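Side-chain contact in pseudouridylate synthase RPUSD4, mitochondrial (Homo sapiens, PDB 5UBA), which isomerises uridine to pseudouridine in mitochondrial RNAs, including a 16S ribosomal RNA site whose modification is needed for assembly into a functional mitochondrial ribosome: residues A173-Q178 and R202-F207. Residues are numbered along the deposited sequence; the frame is centred on the assembly and turned at random.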
ATOM      1  N   ALA A 173     -11.525  11.723  -0.396  1.00 22.42           N
ATOM      2  CA  ALA A 173     -10.792  10.478  -0.647  1.00 21.85           C
ATOM      3  C   ALA A 173     -11.336   9.853  -1.914  1.00 19.79           C
ATOM      4  O   ALA A 173     -12.540   9.608  -2.026  1.00 21.81           O
ATOM      5  CB  ALA A 173     -10.961   9.531   0.531  1.00 22.48           C
ATOM      6  N   VAL A 174     -10.448   9.595  -2.873  1.00 19.05           N
ATOM      7  CA  VAL A 174     -10.805   9.051  -4.161  1.00 19.39           C
ATOM      8  C   VAL A 174      -9.795   7.976  -4.544  1.00 18.28           C
ATOM      9  O   VAL A 174      -8.589   8.224  -4.610  1.00 18.54           O
ATOM     10  CB  VAL A 174     -10.777  10.146  -5.215  1.00 20.28           C
ATOM     11  CG1 VAL A 174     -11.104   9.589  -6.583  1.00 21.12           C
ATOM     12  CG2 VAL A 174     -11.733  11.261  -4.804  1.00 21.42           C
ATOM     13  N   THR A 175     -10.322   6.789  -4.830  1.00 18.12           N
ATOM     14  CA  THR A 175      -9.548   5.624  -5.270  1.00 18.03           C
ATOM     15  C   THR A 175     -10.128   5.091  -6.559  1.00 17.58           C
ATOM     16  O   THR A 175     -11.309   4.729  -6.584  1.00 19.48           O
ATOM     17  CB  THR A 175      -9.660   4.512  -4.211  1.00 18.32           C
ATOM     18  OG1 THR A 175      -9.189   4.999  -2.955  1.00 18.23           O
ATOM     19  CG2 THR A 175      -8.862   3.282  -4.622  1.00 19.76           C
ATOM     20  N   GLN A 176      -9.331   5.022  -7.618  1.00 15.82           N
ATOM     21  CA  GLN A 176      -9.724   4.332  -8.843  1.00 17.13           C
ATOM     22  C   GLN A 176      -9.323   2.879  -8.688  1.00 16.77           C
ATOM     23  O   GLN A 176      -8.280   2.584  -8.090  1.00 17.12           O
ATOM     24  CB  GLN A 176      -9.071   4.970 -10.068  1.00 19.12           C
ATOM     25  CG  GLN A 176      -9.548   6.409 -10.212  1.00 22.11           C
ATOM     26  CD  GLN A 176      -8.927   7.187 -11.345  1.00 25.82           C
ATOM     27  OE1 GLN A 176      -8.168   6.663 -12.169  1.00 30.16           O
ATOM     28  NE2 GLN A 176      -9.274   8.468 -11.404  1.00 29.46           N
ATOM     29  N   TYR A 177     -10.107   1.966  -9.251  1.00 16.54           N
ATOM     30  CA  TYR A 177      -9.765   0.545  -9.205  1.00 15.69           C
ATOM     31  C   TYR A 177     -10.143  -0.188 -10.454  1.00 16.01           C
ATOM     32  O   TYR A 177     -11.062   0.211 -11.156  1.00 16.67           O
ATOM     33  CB  TYR A 177     -10.391  -0.129  -7.995  1.00 15.25           C
ATOM     34  CG  TYR A 177     -11.884  -0.321  -8.126  1.00 15.77           C
ATOM     35  CD1 TYR A 177     -12.777   0.672  -7.740  1.00 16.57           C
ATOM     36  CD2 TYR A 177     -12.390  -1.505  -8.647  1.00 16.65           C
ATOM     37  CE1 TYR A 177     -14.154   0.489  -7.884  1.00 16.24           C
ATOM     38  CE2 TYR A 177     -13.759  -1.702  -8.774  1.00 16.66           C
ATOM     39  CZ  TYR A 177     -14.627  -0.699  -8.382  1.00 16.58           C
ATOM     40  OH  TYR A 177     -16.015  -0.876  -8.533  1.00 17.81           O
ATOM     41  N   GLN A 178      -9.428  -1.276 -10.715  1.00 16.07           N
ATOM     42  CA  GLN A 178      -9.672  -2.138 -11.852  1.00 17.29           C
ATOM     43  C   GLN A 178      -9.283  -3.545 -11.463  1.00 16.02           C
ATOM     44  O   GLN A 178      -8.112  -3.795 -11.122  1.00 16.02           O
ATOM     45  CB  GLN A 178      -8.788  -1.687 -13.017  1.00 19.36           C
ATOM     46  CG  GLN A 178      -8.730  -2.618 -14.204  1.00 21.53           C
ATOM     47  CD  GLN A 178     -10.015  -2.653 -14.962  1.00 25.15           C
ATOM     48  OE1 GLN A 178     -10.387  -1.660 -15.586  1.00 28.80           O
ATOM     49  NE2 GLN A 178     -10.702  -3.795 -14.932  1.00 27.01           N
ATOM     50  N   ARG A 202      -7.358   0.505   1.841  1.00 14.11           N
ATOM     51  CA  ARG A 202      -7.930  -0.528   2.691  1.00 14.71           C
ATOM     52  C   ARG A 202      -9.359  -0.235   3.077  1.00 15.75           C
ATOM     53  O   ARG A 202     -10.205  -1.130   3.045  1.00 15.21           O
ATOM     54  CB  ARG A 202      -7.050  -0.736   3.923  1.00 15.52           C
ATOM     55  CG  ARG A 202      -5.690  -1.298   3.577  1.00 15.74           C
ATOM     56  CD  ARG A 202      -4.720  -1.124   4.718  1.00 16.43           C
ATOM     57  NE  ARG A 202      -5.050  -1.993   5.829  1.00 16.27           N
ATOM     58  CZ  ARG A 202      -4.373  -2.034   6.972  1.00 17.63           C
ATOM     59  NH1 ARG A 202      -3.316  -1.247   7.144  1.00 19.30           N
ATOM     60  NH2 ARG A 202      -4.747  -2.864   7.941  1.00 18.68           N
ATOM     61  N   VAL A 203      -9.628   1.004   3.444  1.00 16.02           N
ATOM     62  CA  VAL A 203     -10.974   1.415   3.899  1.00 17.61           C
ATOM     63  C   VAL A 203     -11.927   1.455   2.709  1.00 16.72           C
ATOM     64  O   VAL A 203     -13.040   0.920   2.776  1.00 17.17           O
ATOM     65  CB  VAL A 203     -10.904   2.740   4.665  1.00 19.67           C
ATOM     66  CG1 VAL A 203     -12.294   3.302   5.000  1.00 23.19           C
ATOM     67  CG2 VAL A 203     -10.081   2.550   5.935  1.00 21.18           C
ATOM     68  N   HIS A 204     -11.502   2.014   1.592  1.00 16.56           N
ATOM     69  CA  HIS A 204     -12.375   2.018   0.420  1.00 16.77           C
ATOM     70  C   HIS A 204     -12.705   0.610  -0.068  1.00 16.67           C
ATOM     71  O   HIS A 204     -13.847   0.316  -0.420  1.00 17.38           O
ATOM     72  CB  HIS A 204     -11.757   2.842  -0.692  1.00 16.49           C
ATOM     73  CG  HIS A 204     -12.011   4.305  -0.561  1.00 17.55           C
ATOM     74  ND1 HIS A 204     -11.417   5.224  -1.388  1.00 18.46           N
ATOM     75  CD2 HIS A 204     -12.856   4.998   0.240  1.00 18.43           C
ATOM     76  CE1 HIS A 204     -11.883   6.432  -1.101  1.00 18.87           C
ATOM     77  NE2 HIS A 204     -12.751   6.325  -0.111  1.00 19.17           N
ATOM     78  N   LEU A 205     -11.727  -0.292  -0.098  1.00 15.67           N
ATOM     79  CA  LEU A 205     -12.006  -1.669  -0.533  1.00 16.58           C
ATOM     80  C   LEU A 205     -12.918  -2.416   0.448  1.00 17.65           C
ATOM     81  O   LEU A 205     -13.868  -3.092   0.032  1.00 17.15           O
ATOM     82  CB  LEU A 205     -10.701  -2.453  -0.714  1.00 16.63           C
ATOM     83  CG  LEU A 205      -9.989  -2.263  -2.034  1.00 17.29           C
ATOM     84  CD1 LEU A 205      -8.581  -2.833  -1.973  1.00 18.18           C
ATOM     85  CD2 LEU A 205     -10.750  -2.891  -3.189  1.00 19.18           C
ATOM     86  N   SER A 206     -12.626  -2.317   1.745  1.00 17.15           N
ATOM     87  CA  SER A 206     -13.370  -3.086   2.750  1.00 18.50           C
ATOM     88  C   SER A 206     -14.773  -2.533   2.922  1.00 17.86           C
ATOM     89  O   SER A 206     -15.737  -3.284   2.794  1.00 18.72           O
ATOM     90  CB  SER A 206     -12.653  -3.106   4.087  1.00 19.47           C
ATOM     91  OG  SER A 206     -13.409  -3.930   4.954  1.00 21.26           O
ATOM     92  N   PHE A 207     -14.883  -1.242   3.186  1.00 19.34           N
ATOM     93  CA  PHE A 207     -16.176  -0.652   3.547  1.00 20.33           C
ATOM     94  C   PHE A 207     -16.935  -0.197   2.310  1.00 21.17           C
ATOM     95  O   PHE A 207     -18.174  -0.306   2.280  1.00 24.05           O
ATOM     96  CB  PHE A 207     -15.965   0.497   4.527  1.00 21.42           C
ATOM     97  CG  PHE A 207     -15.398   0.074   5.849  1.00 25.05           C
ATOM     98  CD1 PHE A 207     -16.080  -0.827   6.653  1.00 29.73           C
ATOM     99  CD2 PHE A 207     -14.203   0.579   6.303  1.00 29.50           C
ATOM    100  CE1 PHE A 207     -15.562  -1.226   7.883  1.00 31.93           C
ATOM    101  CE2 PHE A 207     -13.674   0.184   7.534  1.00 32.48           C
ATOM    102  CZ  PHE A 207     -14.346  -0.724   8.316  1.00 31.10           C
TER
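Thr-175 and His-204 make the one hydrogen bond across this contact, OG1 of Thr-175 to ND1 of His-204 at 2.7 Å. The hydroxyl meets the imidazole at its edge, near the ring plane. Thr-175 places it there by holding OG1 anti to its own carbonyl carbon (chi1 -58°). The same oxygen also hydrogen-bonds NE2 of Gln-200, at the start of helix 200-209, so strand and helix are tied twice through one hydroxyl. At the far nitrogen of the ring, NE2 of His-204 pairs with O of Ile-132. Bonds at both ring nitrogens should hold the buried imidazole in this rotation.

The segments belong to the catalytic domain of an RluA-family pseudouridine synthase: 175-178 opens strand 175-182 of the mixed sheet, between strands 127-130 and 186-193, while the helix packed against that sheet carries residues 202-207. Asp-83, probably the catalytic aspartate, as in related pseudouridine synthases, is about 12 Å from Thr-175, side chain to side chain.

Van der Waals contacts with Ala-173 lie along the imidazole edge. CE1 of His-204 lies 3.4 Å from O of Ala-173. The methyl CB of Ala-173 is 3.6 Å from CE1 of His-204. Peptide atoms Ala-173 C and Val-174 N border the imidazole edge in plane. Val-130 and Leu-150 also touch the His-204 side chain.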